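Side-chain contacts in putative enoyl-CoA hydratase (Streptomyces coelicolor A3, PDB 3G64), which probably acts on acyl-CoA thioesters as an enoyl-CoA hydratase or a related enzyme of the crotonase superfamily: residues Leu19-Thr24 with Arg50-Glu55; Leu41-Tyr46 with Ile84-Ser89; Asp97-Thr102 with Gly157-Ala162. One frame throughout, in Å; residues are numbered along the deposited sequence.

Contact 1 of 3, residues Leu19-Thr24 with Arg50-Glu55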
loop_
_atom_site.group_PDB
_atom_site.type_symbol
_atom_site.label_atom_id
_atom_site.label_comp_id
_atom_site.label_asym_id
_atom_site.label_seq_id
_atom_site.Cartn_x
_atom_site.Cartn_y
_atom_site.Cartn_z
ATOM N N LEU A 19 7.721 -10.431 31.738
ATOM C CA LEU A 19 7.192 -11.306 30.703
ATOM C C LEU A 19 7.969 -12.605 30.829
ATOM O O LEU A 19 8.967 -12.667 31.560
ATOM C CB LEU A 19 7.323 -10.687 29.298
ATOM C CG LEU A 19 8.542 -9.820 28.990
ATOM C CD1 LEU A 19 9.763 -10.703 28.894
ATOM C CD2 LEU A 19 8.400 -9.013 27.703
ATOM N N ARG A 20 7.524 -13.644 30.140
ATOM C CA ARG A 20 8.253 -14.909 30.205
ATOM C C ARG A 20 9.059 -15.095 28.931
ATOM O O ARG A 20 8.524 -14.991 27.825
ATOM C CB ARG A 20 7.314 -16.097 30.427
ATOM C CG ARG A 20 8.050 -17.434 30.577
ATOM C CD ARG A 20 7.160 -18.632 30.233
ATOM N NE ARG A 20 5.904 -18.556 30.962
ATOM C CZ ARG A 20 4.737 -18.994 30.496
ATOM N NH1 ARG A 20 4.656 -19.541 29.279
ATOM N NH2 ARG A 20 3.645 -18.865 31.247
ATOM N N VAL A 21 10.354 -15.351 29.103
ATOM C CA VAL A 21 11.270 -15.481 27.974
ATOM C C VAL A 21 11.955 -16.845 28.038
ATOM O O VAL A 21 12.612 -17.156 29.021
ATOM C CB VAL A 21 12.368 -14.413 27.990
ATOM C CG1 VAL A 21 13.249 -14.544 26.737
ATOM C CG2 VAL A 21 11.763 -13.047 28.056
ATOM N N GLU A 22 11.790 -17.633 26.984
ATOM C CA GLU A 22 12.410 -18.958 26.853
ATOM C C GLU A 22 13.056 -19.017 25.497
ATOM O O GLU A 22 12.422 -18.635 24.503
ATOM C CB GLU A 22 11.340 -20.060 26.877
ATOM C CG GLU A 22 10.417 -20.016 28.094
ATOM C CD GLU A 22 9.198 -20.942 27.971
ATOM O OE1 GLU A 22 8.309 -20.712 27.108
ATOM O OE2 GLU A 22 9.128 -21.900 28.769
ATOM N N ILE A 23 14.297 -19.505 25.451
ATOM C CA ILE A 23 15.038 -19.698 24.203
ATOM C C ILE A 23 15.456 -21.163 24.049
ATOM O O ILE A 23 16.116 -21.723 24.921
ATOM C CB ILE A 23 16.298 -18.811 24.132
ATOM C CG1 ILE A 23 15.933 -17.337 24.338
ATOM C CG2 ILE A 23 16.994 -18.945 22.781
ATOM C CD1 ILE A 23 17.103 -16.403 24.063
ATOM N N THR A 24 15.054 -21.774 22.940
ATOM C CA THR A 24 15.441 -23.141 22.631
ATOM C C THR A 24 15.924 -23.248 21.193
ATOM O O THR A 24 15.149 -23.026 20.256
ATOM C CB THR A 24 14.262 -24.121 22.798
ATOM O OG1 THR A 24 13.848 -24.129 24.163
ATOM C CG2 THR A 24 14.674 -25.526 22.383
ATOM N N ARG A 50 11.058 -3.531 25.380
ATOM C CA ARG A 50 12.038 -2.632 24.760
ATOM C C ARG A 50 13.442 -3.190 24.980
ATOM O O ARG A 50 14.234 -3.340 24.037
ATOM C CB ARG A 50 11.930 -1.231 25.400
ATOM C CG ARG A 50 13.061 -0.241 25.009
ATOM C CD ARG A 50 13.098 1.016 25.945
ATOM N NE ARG A 50 13.362 0.600 27.325
ATOM C CZ ARG A 50 12.878 1.205 28.406
ATOM N NH1 ARG A 50 12.095 2.279 28.282
ATOM N NH2 ARG A 50 13.160 0.718 29.615
ATOM N N ASP A 51 13.743 -3.495 26.238
ATOM C CA ASP A 51 15.096 -3.859 26.633
ATOM C C ASP A 51 15.476 -5.266 26.198
ATOM O O ASP A 51 16.641 -5.513 25.852
ATOM C CB ASP A 51 15.257 -3.707 28.133
ATOM C CG ASP A 51 15.157 -2.259 28.585
ATOM O OD1 ASP A 51 15.440 -1.350 27.759
ATOM O OD2 ASP A 51 14.799 -2.031 29.764
ATOM N N LEU A 52 14.507 -6.184 26.217
ATOM C CA LEU A 52 14.745 -7.544 25.723
ATOM C C LEU A 52 15.045 -7.511 24.231
ATOM O O LEU A 52 15.998 -8.126 23.792
ATOM C CB LEU A 52 13.556 -8.481 26.000
ATOM C CG LEU A 52 13.626 -9.840 25.303
ATOM C CD1 LEU A 52 14.768 -10.678 25.911
ATOM C CD2 LEU A 52 12.306 -10.608 25.393
ATOM N N LEU A 53 14.239 -6.789 23.449
ATOM C CA LEU A 53 14.488 -6.749 22.012
ATOM C C LEU A 53 15.858 -6.143 21.726
ATOM O O LEU A 53 16.582 -6.628 20.852
ATOM C CB LEU A 53 13.404 -5.987 21.258
ATOM C CG LEU A 53 12.054 -6.724 21.226
ATOM C CD1 LEU A 53 10.973 -5.830 20.657
ATOM C CD2 LEU A 53 12.142 -8.048 20.452
ATOM N N ALA A 54 16.231 -5.105 22.470
ATOM C CA ALA A 54 17.534 -4.469 22.250
ATOM C C ALA A 54 18.646 -5.475 22.562
ATOM O O ALA A 54 19.629 -5.606 21.835
ATOM C CB ALA A 54 17.678 -3.201 23.123
ATOM N N GLU A 55 18.475 -6.208 23.644
ATOM C CA GLU A 55 19.460 -7.215 24.021
ATOM C C GLU A 55 19.574 -8.372 23.000
ATOM O O GLU A 55 20.692 -8.731 22.579
ATOM C CB GLU A 55 19.174 -7.747 25.424
ATOM C CG GLU A 55 20.283 -8.666 25.897
ATOM C CD GLU A 55 19.937 -9.400 27.176
ATOM O OE1 GLU A 55 19.731 -8.710 28.207
ATOM O OE2 GLU A 55 19.883 -10.663 27.135
#
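Leu-52 of helix 43-58 meets Val-21 and Leu-19 of strand 19-24, joining a helix to the strand that is outermost in the chain's main mixed sheet in this crotonase-type fold. Leu-52 buries most of the surface, and one of its branches does all the touching: CD2 lies 3.7 Å from Val-21 CG2, the two side chains reaching toward each other tip to tip. With CG anti to the backbone N (chi1 170°), Leu-52 extends from the helix toward the strand. Leu-19, two residues before Val-21, adds a looser touch, its CD1 lying 4.3 Å from Leu-52 CD2, so a single methyl of the helix serves two strand residues. The contact is purely apolar and small; no hydrogen bond crosses it, and the backbones stay well apart, with 9.0 Å between Val-21 CA and Leu-52 CA. Val-30 of strand 27-32 touches both Leu-19 and Leu-52, and Trp-16 also packs on Leu-52. Just before Leu-52 in the chain, Arg-50 forms a salt bridge with its neighbour Asp-51, gripping the carboxylate side-on, with NE 2.9 Å from OD1 and NH2 3.2 Å from OD2.

Contact 2 of 3, residues Leu41-Tyr46 with Ile84-Ser89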
loop_
_atom_site.group_PDB
_atom_site.type_symbol
_atom_site.label_atom_id
_atom_site.label_comp_id
_atom_site.label_asym_id
_atom_site.label_seq_id
_atom_site.Cartn_x
_atom_site.Cartn_y
_atom_site.Cartn_z
ATOM N N LEU A 41 -1.017 -4.929 29.351
ATOM C CA LEU A 41 0.341 -4.450 29.513
ATOM C C LEU A 41 0.488 -3.366 30.582
ATOM O O LEU A 41 -0.351 -2.477 30.722
ATOM C CB LEU A 41 0.837 -3.908 28.172
ATOM C CG LEU A 41 0.858 -4.899 27.016
ATOM C CD1 LEU A 41 1.139 -4.171 25.685
ATOM C CD2 LEU A 41 1.909 -5.942 27.308
ATOM N N THR A 42 1.592 -3.439 31.312
ATOM C CA THR A 42 1.940 -2.429 32.294
ATOM C C THR A 42 3.182 -1.664 31.802
ATOM O O THR A 42 3.822 -2.071 30.834
ATOM C CB THR A 42 2.328 -3.095 33.578
ATOM O OG1 THR A 42 3.447 -3.945 33.306
ATOM C CG2 THR A 42 1.144 -3.970 34.132
ATOM N N PHE A 43 3.545 -0.597 32.506
ATOM C CA PHE A 43 4.740 0.142 32.177
ATOM C C PHE A 43 5.940 -0.782 32.139
ATOM O O PHE A 43 6.787 -0.652 31.266
ATOM C CB PHE A 43 4.975 1.246 33.221
ATOM C CG PHE A 43 3.935 2.334 33.182
ATOM C CD1 PHE A 43 3.581 2.917 31.979
ATOM C CD2 PHE A 43 3.296 2.745 34.332
ATOM C CE1 PHE A 43 2.610 3.913 31.919
ATOM C CE2 PHE A 43 2.327 3.735 34.293
ATOM C CZ PHE A 43 1.986 4.328 33.078
ATOM N N GLU A 44 6.027 -1.688 33.108
ATOM C CA GLU A 44 7.191 -2.571 33.232
ATOM C C GLU A 44 7.246 -3.622 32.121
ATOM O O GLU A 44 8.322 -4.065 31.747
ATOM C CB GLU A 44 7.205 -3.275 34.598
ATOM C CG GLU A 44 7.488 -2.350 35.763
ATOM C CD GLU A 44 6.256 -1.551 36.208
ATOM O OE1 GLU A 44 5.111 -1.848 35.768
ATOM O OE2 GLU A 44 6.448 -0.602 37.004
ATOM N N ALA A 45 6.094 -4.035 31.602
ATOM C CA ALA A 45 6.093 -4.983 30.498
ATOM C C ALA A 45 6.590 -4.304 29.218
ATOM O O ALA A 45 7.336 -4.892 28.443
ATOM C CB ALA A 45 4.715 -5.571 30.292
ATOM N N TYR A 46 6.150 -3.072 28.982
ATOM C CA TYR A 46 6.701 -2.312 27.864
ATOM C C TYR A 46 8.222 -2.167 28.018
ATOM O O TYR A 46 8.959 -2.286 27.044
ATOM C CB TYR A 46 6.073 -0.928 27.800
ATOM C CG TYR A 46 4.711 -0.885 27.134
ATOM C CD1 TYR A 46 4.556 -1.220 25.783
ATOM C CD2 TYR A 46 3.596 -0.463 27.836
ATOM C CE1 TYR A 46 3.305 -1.151 25.167
ATOM C CE2 TYR A 46 2.359 -0.384 27.232
ATOM C CZ TYR A 46 2.221 -0.732 25.902
ATOM O OH TYR A 46 0.975 -0.641 25.336
ATOM N N ILE A 84 -3.663 3.855 32.000
ATOM C CA ILE A 84 -4.490 5.038 31.783
ATOM C C ILE A 84 -4.696 5.865 33.048
ATOM O O ILE A 84 -4.451 7.072 33.056
ATOM C CB ILE A 84 -5.841 4.676 31.118
ATOM C CG1 ILE A 84 -5.577 4.159 29.696
ATOM C CG2 ILE A 84 -6.787 5.878 31.140
ATOM C CD1 ILE A 84 -6.828 3.783 28.901
ATOM N N GLY A 85 -5.146 5.225 34.123
ATOM C CA GLY A 85 -5.307 5.929 35.376
ATOM C C GLY A 85 -4.010 6.592 35.817
ATOM O O GLY A 85 -4.007 7.732 36.273
ATOM N N ALA A 86 -2.891 5.888 35.688
ATOM C CA ALA A 86 -1.621 6.483 36.084
ATOM C C ALA A 86 -1.215 7.684 35.190
ATOM O O ALA A 86 -0.686 8.680 35.687
ATOM C CB ALA A 86 -0.521 5.426 36.075
ATOM N N THR A 87 -1.463 7.606 33.883
ATOM C CA THR A 87 -1.064 8.717 33.002
ATOM C C THR A 87 -1.834 9.999 33.303
ATOM O O THR A 87 -1.362 11.113 32.994
ATOM C CB THR A 87 -1.239 8.397 31.499
ATOM O OG1 THR A 87 -2.620 8.124 31.206
ATOM C CG2 THR A 87 -0.365 7.224 31.074
ATOM N N LEU A 88 -3.013 9.868 33.905
ATOM C CA LEU A 88 -3.791 11.065 34.244
ATOM C C LEU A 88 -3.116 11.954 35.285
ATOM O O LEU A 88 -3.513 13.104 35.481
ATOM C CB LEU A 88 -5.211 10.693 34.697
ATOM C CG LEU A 88 -6.032 10.248 33.469
ATOM C CD1 LEU A 88 -7.324 9.641 33.895
ATOM C CD2 LEU A 88 -6.263 11.475 32.572
ATOM N N SER A 89 -2.097 11.462 35.979
ATOM C CA SER A 89 -1.408 12.406 36.861
ATOM C C SER A 89 0.096 12.543 36.544
ATOM O O SER A 89 0.890 12.904 37.405
ATOM C CB SER A 89 -1.670 12.093 38.338
ATOM O OG SER A 89 -1.134 10.841 38.701
#
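The ring of Phe-43 meets the segment 84-89 with its rim and not with a face: Ala-86 CB lies in the ring plane, 3.8 Å from Phe-43 CE2 and 4.1 Å from CZ, and Thr-87 CG2 sits near the same plane, 4.2 Å from CZ. Another part of the rim is turned to a face of Phe-98 in a T-shaped (edge-to-face) contact, the two ring planes standing at about 80°. Phe-43 thus reaches two helices with different parts of its rim. Its CG is anti to the carbonyl carbon (chi1 -67°), which places the ring on the side of the backbone N and lets its CE2-CZ edge reach Ala-86. The methyl of Ala-86 points toward segment 41-46.

Each segment has its own polar fastening. Thr-42 is the N-cap of helix 43-58, its OG1 accepting from Ala-45 N at 3.1 Å and so occupying an amide at the helix start. On the other side Thr-87 turns its hydroxyl back to the chain: OG1 donates to Ile-84 O at 2.8 Å, tilted 21° from the carbonyl plane, and Leu-88 N reaches this same oxygen from the same face. Thr-87 OG1 is also hydrogen-bonded to Tyr-259 OH of the second subunit, while its methyl stays with Phe-43. Thr-87 thus serves both its own helix and the subunit interface.

In the crotonase-type fold the contact brings the beginning of helix 43-58 against the later part of helix 80-87. Ile-83 of the latter and Met-90 in the following loop also pack on Phe-43, helix 92-111 supplies Phe-98 as well as Leu-95 beside Thr-87, and the second subunit lies against Ile-84, Thr-87 and Leu-88.

Contact 3 of 3, residues Asp97-Thr102 with Gly157-Ala162; sequences DFNRMT and GGDMGA
Met-160, present as selenomethionine, lies across Thr-102 of helix 92-111, the two side chains crossing at about a right angle. At the root of Met-160, CB lies 3.7 Å from Thr-102 OG1 and 3.8 Å from Thr-102 C. CG stands between its own backbone N and carbonyl carbon (chi1 62°), and beyond it SE passes 4.1 Å from Thr-102 CB. A bend at the last torsion (chi3 -75°) then brings CE to Thr-102 O, 3.9 Å away. The tail therefore follows the threonine from hydroxyl to carbonyl; Tyr-46, Ala-127 and Val-130 give it further apolar company.

Beside this packing a water ties the segments together. It donates to Asn-99 OD1 and to Asp-159 OD1, each at 2.9 Å, and is hydrogen-bonded to Thr-102 OG1 at 2.7 Å, and so bridges segments that share no direct hydrogen bond. Asn-99 ND2 is held by Leu-95 O, and Asp-159 OD1 also accepts from Gln-250 NE2 of the second subunit, which links the water site to the interface.

Asp-159 to Ala-162 form a type I' turn closed by Ala-162 N to Asp-159 O. Met-160 and Gly-161 both take the positive phi of this turn; Gly-161 is also the N-cap of helix 162-170, and its N bonds Asp-246 OD2 of the second subunit: a tight turn leading into a helix at a subunit interface of this crotonase-type trimer.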
loop_
_atom_site.group_PDB
_atom_site.type_symbol
_atom_site.label_atom_id
_atom_site.label_comp_id
_atom_site.label_asym_id
_atom_site.label_seq_id
_atom_site.Cartn_x
_atom_site.Cartn_y
_atom_site.Cartn_z
ATOM N N ASP A 97 7.515 10.604 27.283
ATOM C CA ASP A 97 8.404 9.443 27.433
ATOM C C ASP A 97 7.613 8.126 27.277
ATOM O O ASP A 97 8.110 7.151 26.700
ATOM C CB ASP A 97 9.038 9.429 28.845
ATOM C CG ASP A 97 10.193 10.429 29.003
ATOM O OD1 ASP A 97 10.749 10.874 27.987
ATOM O OD2 ASP A 97 10.548 10.758 30.161
ATOM N N PHE A 98 6.407 8.070 27.844
ATOM C CA PHE A 98 5.615 6.821 27.774
ATOM C C PHE A 98 5.243 6.547 26.299
ATOM O O PHE A 98 5.439 5.457 25.772
ATOM C CB PHE A 98 4.342 6.869 28.658
ATOM C CG PHE A 98 3.376 5.770 28.332
ATOM C CD1 PHE A 98 3.698 4.443 28.641
ATOM C CD2 PHE A 98 2.214 6.026 27.622
ATOM C CE1 PHE A 98 2.849 3.373 28.269
ATOM C CE2 PHE A 98 1.330 4.947 27.257
ATOM C CZ PHE A 98 1.668 3.628 27.575
ATOM N N ASN A 99 4.718 7.553 25.615
ATOM C CA ASN A 99 4.323 7.336 24.237
ATOM C C ASN A 99 5.475 7.102 23.291
ATOM O O ASN A 99 5.333 6.387 22.288
ATOM C CB ASN A 99 3.395 8.434 23.757
ATOM C CG ASN A 99 2.071 8.402 24.502
ATOM O OD1 ASN A 99 1.249 7.493 24.280
ATOM N ND2 ASN A 99 1.871 9.350 25.412
ATOM N N ARG A 100 6.626 7.666 23.619
ATOM C CA ARG A 100 7.805 7.376 22.818
ATOM C C ARG A 100 8.242 5.934 23.050
ATOM O O ARG A 100 8.697 5.265 22.134
ATOM C CB ARG A 100 8.957 8.325 23.165
ATOM C CG ARG A 100 10.234 8.018 22.384
ATOM C CD ARG A 100 11.274 9.124 22.571
ATOM N NE ARG A 100 11.044 10.289 21.708
ATOM C CZ ARG A 100 10.979 11.543 22.152
ATOM N NH1 ARG A 100 11.115 11.763 23.457
ATOM N NH2 ARG A 100 10.795 12.576 21.299
HETATM N N MSE A 101 8.143 5.475 24.290
HETATM C CA MSE A 101 8.579 4.127 24.604
HETATM C C MSE A 101 7.720 3.099 23.850
HETATM O O MSE A 101 8.234 2.109 23.341
HETATM C CB MSE A 101 8.498 3.857 26.107
HETATM C CG MSE A 101 8.539 2.348 26.423
HETATM SE SE MSE A 101 8.669 1.929 28.341
HETATM C CE MSE A 101 6.826 2.395 28.894
ATOM N N THR A 102 6.409 3.318 23.774
ATOM C CA THR A 102 5.584 2.309 23.096
ATOM C C THR A 102 5.877 2.276 21.596
ATOM O O THR A 102 6.026 1.199 20.999
ATOM C CB THR A 102 4.087 2.580 23.293
ATOM O OG1 THR A 102 3.785 3.902 22.818
ATOM C CG2 THR A 102 3.716 2.456 24.747
ATOM N N GLY A 157 -6.036 7.050 16.635
ATOM C CA GLY A 157 -5.618 5.736 16.125
ATOM C C GLY A 157 -4.160 5.719 15.673
ATOM O O GLY A 157 -3.602 4.672 15.372
ATOM N N GLY A 158 -3.511 6.875 15.633
ATOM C CA GLY A 158 -2.083 6.881 15.337
ATOM C C GLY A 158 -1.313 6.565 16.590
ATOM O O GLY A 158 -0.618 7.422 17.135
ATOM N N ASP A 159 -1.497 5.376 17.131
ATOM C CA ASP A 159 -0.854 5.076 18.412
ATOM C C ASP A 159 0.259 4.090 18.114
ATOM O O ASP A 159 0.019 3.077 17.441
ATOM C CB ASP A 159 -1.854 4.424 19.396
ATOM C CG ASP A 159 -1.262 4.210 20.799
ATOM O OD1 ASP A 159 -1.199 5.168 21.573
ATOM O OD2 ASP A 159 -0.875 3.073 21.146
HETATM N N MSE A 160 1.455 4.397 18.604
HETATM C CA MSE A 160 2.632 3.541 18.487
HETATM C C MSE A 160 2.850 2.943 17.083
HETATM O O MSE A 160 3.275 1.790 16.925
HETATM C CB MSE A 160 2.609 2.471 19.605
HETATM C CG MSE A 160 1.430 1.506 19.565
HETATM SE SE MSE A 160 1.196 0.552 21.292
HETATM C CE MSE A 160 2.677 -0.726 21.175
ATOM N N GLY A 161 2.595 3.748 16.055
ATOM C CA GLY A 161 2.877 3.323 14.691
ATOM C C GLY A 161 1.716 2.731 13.907
ATOM O O GLY A 161 1.875 2.394 12.744
ATOM N N ALA A 162 0.550 2.600 14.527
ATOM C CA ALA A 162 -0.575 1.931 13.871
ATOM C C ALA A 162 -1.019 2.645 12.594
ATOM O O ALA A 162 -1.401 2.012 11.642
ATOM C CB ALA A 162 -1.764 1.814 14.838
HETATM O O HOH W 1 1.409 5.096 22.721
#

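Contacts 1 and 2 both use helix 43-58: its middle packs on strand 19-24, whereas its beginning reaches helix 80-87. Contact 3 joins helix 92-111 to the loop before helix 162-170. Contacts 1 and 3 are buried, contact 2 only partly so and the farthest from the chain's centre. Burial alone does not set the chemistry. Contact 1 is aliphatic throughout and no other subunit touches its segments; contact 2 pairs an aromatic rim with small methyls; contact 3 combines selenomethionine packing with a water bridge. Contacts 2 and 3 adjoin through Phe-43 and Phe-98 as well as Tyr-46, and both border the second subunit; Arg-50 on Met-101 joins contacts 1 and 3.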